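Local coordinates for protein Rik1-associated factor 1 (Schizosaccharomyces pombe, PDB 4O9D) that contributes to heterochromatin formation as part of the Clr4 methyltransferase complex, which methylates and ubiquitylates histone H3, and is represented here by its WD-repeat propeller domain, at residues Asn253-Arg259 with Thr275-Ile281; Asn300-Val304 with Ser315-Gly320. All coordinates share one frame; numbering follows the deposited sequence.

Contact 1: residues Asn253-Arg259 with Thr275-Ile281; sequences NTLSNGR and TTTQKDI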
# COMPACT_ATOMS: atom_id res chain seq x y z
N ASN A 253 -0.45 6.55 -15.23
CA ASN A 253 -1.45 6.60 -16.29
C ASN A 253 -1.19 7.87 -17.11
O ASN A 253 -0.82 8.91 -16.54
CB ASN A 253 -2.87 6.63 -15.71
CG ASN A 253 -3.24 5.35 -14.93
OD1 ASN A 253 -2.63 4.30 -15.12
ND2 ASN A 253 -4.22 5.46 -14.05
N THR A 254 -1.39 7.80 -18.43
CA THR A 254 -1.08 8.92 -19.34
C THR A 254 -2.35 9.29 -20.10
O THR A 254 -3.41 8.74 -19.83
CB THR A 254 0.06 8.55 -20.33
OG1 THR A 254 -0.46 7.73 -21.38
CG2 THR A 254 1.18 7.81 -19.62
N LEU A 255 -2.27 10.20 -21.05
CA LEU A 255 -3.45 10.51 -21.83
C LEU A 255 -3.94 9.26 -22.59
O LEU A 255 -5.12 8.99 -22.65
CB LEU A 255 -3.23 11.70 -22.75
CG LEU A 255 -2.89 13.06 -22.15
CD1 LEU A 255 -2.71 14.15 -23.20
CD2 LEU A 255 -3.86 13.51 -21.11
N SER A 256 -3.02 8.48 -23.11
CA SER A 256 -3.32 7.19 -23.71
C SER A 256 -3.11 6.01 -22.75
O SER A 256 -3.86 5.82 -21.89
CB SER A 256 -2.54 6.99 -25.00
OG SER A 256 -1.41 7.82 -25.08
N ASN A 257 -2.08 5.23 -22.98
CA ASN A 257 -1.77 4.02 -22.29
C ASN A 257 -1.00 4.25 -21.00
O ASN A 257 -0.68 5.31 -20.67
CB ASN A 257 -0.98 3.13 -23.22
CG ASN A 257 0.37 3.71 -23.59
OD1 ASN A 257 0.44 4.72 -24.26
ND2 ASN A 257 1.43 3.08 -23.14
N GLY A 258 -0.74 3.21 -20.27
CA GLY A 258 0.04 3.29 -19.06
C GLY A 258 1.51 3.11 -19.29
O GLY A 258 1.91 2.57 -20.25
N ARG A 259 2.30 3.58 -18.36
CA ARG A 259 3.75 3.40 -18.40
C ARG A 259 4.33 2.92 -17.07
O ARG A 259 3.80 3.24 -16.00
CB ARG A 259 4.42 4.71 -18.86
CG ARG A 259 4.37 4.85 -20.41
CD ARG A 259 4.86 6.19 -20.91
NE ARG A 259 6.30 6.38 -20.77
CZ ARG A 259 7.19 5.94 -21.65
NH1 ARG A 259 6.79 5.25 -22.70
NH2 ARG A 259 8.48 6.17 -21.46
N THR A 275 5.97 0.30 -21.81
CA THR A 275 4.67 0.82 -22.13
C THR A 275 3.68 -0.34 -22.19
O THR A 275 4.01 -1.46 -22.59
CB THR A 275 4.69 1.59 -23.44
OG1 THR A 275 4.97 0.68 -24.51
CG2 THR A 275 5.76 2.63 -23.39
N THR A 276 2.46 -0.05 -21.80
CA THR A 276 1.42 -1.06 -21.76
C THR A 276 0.16 -0.45 -22.31
O THR A 276 -0.04 0.77 -22.19
CB THR A 276 1.08 -1.46 -20.31
OG1 THR A 276 -0.02 -2.37 -20.30
CG2 THR A 276 0.68 -0.24 -19.52
N THR A 277 -0.71 -1.30 -22.84
CA THR A 277 -2.01 -0.85 -23.32
C THR A 277 -3.03 -0.62 -22.20
O THR A 277 -4.10 -0.04 -22.43
CB THR A 277 -2.59 -1.87 -24.30
OG1 THR A 277 -2.50 -3.17 -23.72
CG2 THR A 277 -1.83 -1.85 -25.59
N GLN A 278 -2.72 -1.07 -20.98
CA GLN A 278 -3.61 -0.83 -19.84
C GLN A 278 -3.86 0.65 -19.63
O GLN A 278 -2.93 1.44 -19.54
CB GLN A 278 -3.00 -1.42 -18.57
CG GLN A 278 -2.84 -2.91 -18.65
CD GLN A 278 -1.95 -3.46 -17.59
OE1 GLN A 278 -0.76 -3.14 -17.54
NE2 GLN A 278 -2.51 -4.28 -16.71
N LYS A 279 -5.13 1.03 -19.52
CA LYS A 279 -5.47 2.43 -19.37
C LYS A 279 -5.43 2.88 -17.91
O LYS A 279 -5.42 4.08 -17.64
CB LYS A 279 -6.84 2.69 -19.98
CG LYS A 279 -7.98 2.14 -19.17
CD LYS A 279 -9.15 1.75 -20.07
CE LYS A 279 -10.45 1.71 -19.29
NZ LYS A 279 -11.58 2.20 -20.14
N ASP A 280 -5.40 1.93 -16.97
CA ASP A 280 -5.36 2.29 -15.55
C ASP A 280 -4.50 1.28 -14.79
O ASP A 280 -4.95 0.16 -14.52
CB ASP A 280 -6.77 2.31 -14.96
CG ASP A 280 -6.85 3.06 -13.62
OD1 ASP A 280 -5.80 3.23 -12.95
OD2 ASP A 280 -7.96 3.46 -13.25
N ILE A 281 -3.28 1.66 -14.44
CA ILE A 281 -2.41 0.74 -13.71
C ILE A 281 -2.61 0.92 -12.20
O ILE A 281 -2.45 2.03 -11.64
CB ILE A 281 -0.91 0.96 -14.05
CG1 ILE A 281 -0.63 0.82 -15.55
CG2 ILE A 281 -0.03 -0.01 -13.26
CD1 ILE A 281 0.88 1.00 -15.88
O HOH W 1 -3.03 5.49 -19.04
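T275-I281 carries the chain from the outer strand of one WD propeller blade to the innermost strand of the next, and its inner end is held by N253, which closes strand 247-253. The N253 amide serves two neighbouring residues at once. OD1 accepts a hydrogen bond from the backbone N of I281 at 2.8 Å, almost straight (172°) and arriving in the carbonyl plane on a lone pair. ND2 donates a hydrogen bond to OD1 of D280 at 2.9 Å; it meets the carboxylate from above its plane, and the two flat groups stand nearly perpendicular (89°). With CG of D280 anti to its own backbone N (chi1 -163°), the carboxylate turns back toward the amide, and the paired bonds fix the flip of the N253 side chain. A water accepts a hydrogen bond from the backbone N of T254 and lies 3.1 Å from K279 O, joining the turn to the crossover. The two segments then pair as antiparallel strands: T276 N donates to G258 O at 3.1 Å, while CD1 of I281 reaches to 4.0 Å from the CA of G258, in space that a side chain there would claim. T276 OG1 accepts from Q278 N at 3.1 Å, an ST turn, and donates to Q278 OE1, which S295 OG also reaches with a hydrogen bond. The crossover thus lies between two sheets: I281 packs on S251 of strand 247-253 and bonds through its O to T237 of strand 235-241, whereas T276 leans on F303 and W305 of strand 301-306.

Contact 2: residues Asn300-Val304 with Ser315-Gly320; sequences NQTFV and SLLKHG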
# COMPACT_ATOMS: atom_id res chain seq x y z
N ASN A 300 -7.97 -6.29 -15.15
CA ASN A 300 -7.94 -7.60 -14.52
C ASN A 300 -6.86 -8.50 -15.12
O ASN A 300 -7.05 -9.71 -15.21
CB ASN A 300 -9.32 -8.26 -14.65
CG ASN A 300 -9.79 -8.92 -13.35
OD1 ASN A 300 -9.36 -8.56 -12.24
ND2 ASN A 300 -10.68 -9.91 -13.48
N GLN A 301 -5.73 -7.94 -15.53
CA GLN A 301 -4.62 -8.80 -15.95
C GLN A 301 -3.31 -8.09 -15.64
O GLN A 301 -3.32 -6.89 -15.39
CB GLN A 301 -4.72 -9.14 -17.44
CG GLN A 301 -4.67 -7.94 -18.36
CD GLN A 301 -5.16 -8.28 -19.77
OE1 GLN A 301 -5.66 -9.39 -20.01
NE2 GLN A 301 -5.02 -7.33 -20.69
N THR A 302 -2.21 -8.84 -15.62
CA THR A 302 -0.89 -8.30 -15.27
C THR A 302 0.06 -8.54 -16.43
O THR A 302 0.26 -9.71 -16.85
CB THR A 302 -0.31 -9.03 -14.04
OG1 THR A 302 -1.13 -8.80 -12.89
CG2 THR A 302 1.13 -8.59 -13.77
N PHE A 303 0.62 -7.47 -16.98
CA PHE A 303 1.70 -7.61 -17.97
C PHE A 303 3.03 -7.83 -17.25
O PHE A 303 3.26 -7.23 -16.21
CB PHE A 303 1.77 -6.37 -18.90
CG PHE A 303 0.68 -6.33 -19.95
CD1 PHE A 303 -0.59 -5.91 -19.64
CD2 PHE A 303 0.94 -6.75 -21.25
CE1 PHE A 303 -1.58 -5.87 -20.59
CE2 PHE A 303 -0.05 -6.73 -22.21
CZ PHE A 303 -1.31 -6.28 -21.87
N VAL A 304 3.88 -8.70 -17.79
CA VAL A 304 5.20 -8.97 -17.22
C VAL A 304 6.29 -8.79 -18.27
O VAL A 304 6.10 -9.22 -19.41
CB VAL A 304 5.30 -10.37 -16.70
CG1 VAL A 304 6.68 -10.57 -16.03
CG2 VAL A 304 4.15 -10.65 -15.71
N SER A 315 4.98 -12.06 -20.69
CA SER A 315 3.77 -12.83 -20.46
C SER A 315 2.63 -11.92 -20.05
O SER A 315 2.83 -10.75 -19.71
CB SER A 315 4.01 -13.87 -19.37
OG SER A 315 2.92 -14.77 -19.33
N LEU A 316 1.44 -12.49 -20.09
CA LEU A 316 0.22 -11.81 -19.73
C LEU A 316 -0.58 -12.75 -18.82
O LEU A 316 -0.99 -13.85 -19.22
CB LEU A 316 -0.53 -11.46 -20.99
CG LEU A 316 -1.89 -10.81 -20.84
CD1 LEU A 316 -1.90 -9.87 -19.69
CD2 LEU A 316 -2.22 -10.09 -22.14
N LEU A 317 -0.74 -12.33 -17.57
CA LEU A 317 -1.31 -13.17 -16.53
C LEU A 317 -2.73 -12.73 -16.25
O LEU A 317 -2.94 -11.71 -15.58
CB LEU A 317 -0.50 -13.02 -15.25
CG LEU A 317 1.03 -13.00 -15.37
CD1 LEU A 317 1.54 -12.68 -13.97
CD2 LEU A 317 1.58 -14.34 -15.87
N LYS A 318 -3.71 -13.50 -16.74
CA LYS A 318 -5.09 -13.05 -16.76
C LYS A 318 -5.95 -13.56 -15.60
O LYS A 318 -5.81 -14.69 -15.16
CB LYS A 318 -5.74 -13.49 -18.07
CG LYS A 318 -5.21 -12.77 -19.30
CD LYS A 318 -5.70 -13.45 -20.59
CE LYS A 318 -5.66 -12.47 -21.76
NZ LYS A 318 -6.09 -13.07 -23.06
N HIS A 319 -6.88 -12.73 -15.13
CA HIS A 319 -7.93 -13.24 -14.26
C HIS A 319 -9.22 -13.38 -15.04
O HIS A 319 -9.31 -12.98 -16.20
CB HIS A 319 -8.15 -12.34 -13.04
CG HIS A 319 -7.16 -12.56 -11.94
ND1 HIS A 319 -7.52 -13.07 -10.71
CD2 HIS A 319 -5.83 -12.37 -11.90
CE1 HIS A 319 -6.44 -13.17 -9.96
NE2 HIS A 319 -5.40 -12.76 -10.65
N GLY A 320 -10.24 -13.92 -14.39
CA GLY A 320 -11.49 -14.22 -15.06
C GLY A 320 -12.53 -13.13 -14.96
O GLY A 320 -12.26 -12.00 -14.54
O HOH W 2 -2.78 -10.96 -12.97
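Q301 lies across L316 on one face of the hairpin, and its side chain meets the opposite strand along most of its length. CB rests 3.7 Å from CD1 of L316. CG lies between the backbone N and the carbonyl carbon (chi1 61°), and from there the chain runs out extended, keeping both CG and CD within reach of the same methyl. At the tip the amide divides its partners: OE1 lies 3.5 Å from CG of K318, whose aliphatic chain runs alongside, and NE2 is hydrogen-bonded to D299. Shortened to an alanine, this position would probably leave D299 without the NE2 donor and open a gap beside the L316 methyl and the K318 chain. That methyl, CD1 of L316, also sits over the centre of the F303 ring, 4.1 Å from its centroid and only 9° off the normal, a CH-pi contact, while CD2 touches CZ at the ring's end. On the other face CD1 of L317 packs against CG2 of V304 at 3.7 Å, and a water links L317 O to T302 OG1, which is also hydrogen-bonded to S296 OG. The strands are antiparallel, with L317 N bonded to T302 O at 2.9 Å and H319 N to N300 O at 3.0 Å, the latter nearly along the C=O axis. These bonds place H319 where its ring reaches the following blade, ND1 to D357 and NE2 to T353, while L317 packs on W363 of strand 359-363. This is the outer hairpin of a WD40 blade, with a His-Thr-Asp network consistent with the conserved WD-repeat tetrad.

Overall arrangement
From the N terminus, the chain first makes the turn N253-R259, runs through strands 258-264 and 269-276, and returns in contact 1, which closes that hairpin and hands the chain to the next blade. Strands 281-286 and 292-297 follow before contact 2 closes the loop between 301-306 and 315-318. The two are in series, neither crossing nor enclosing the other, with centres about 15 Å apart. They meet where Q278 NE2 lies 3.0 Å from Q301 O and where Q278 and T277 pack against F303. Q278, bonded to S295 and D299, probably takes the place in its blade that H319 takes in the next, so both contacts lead an outer strand into the following sheet.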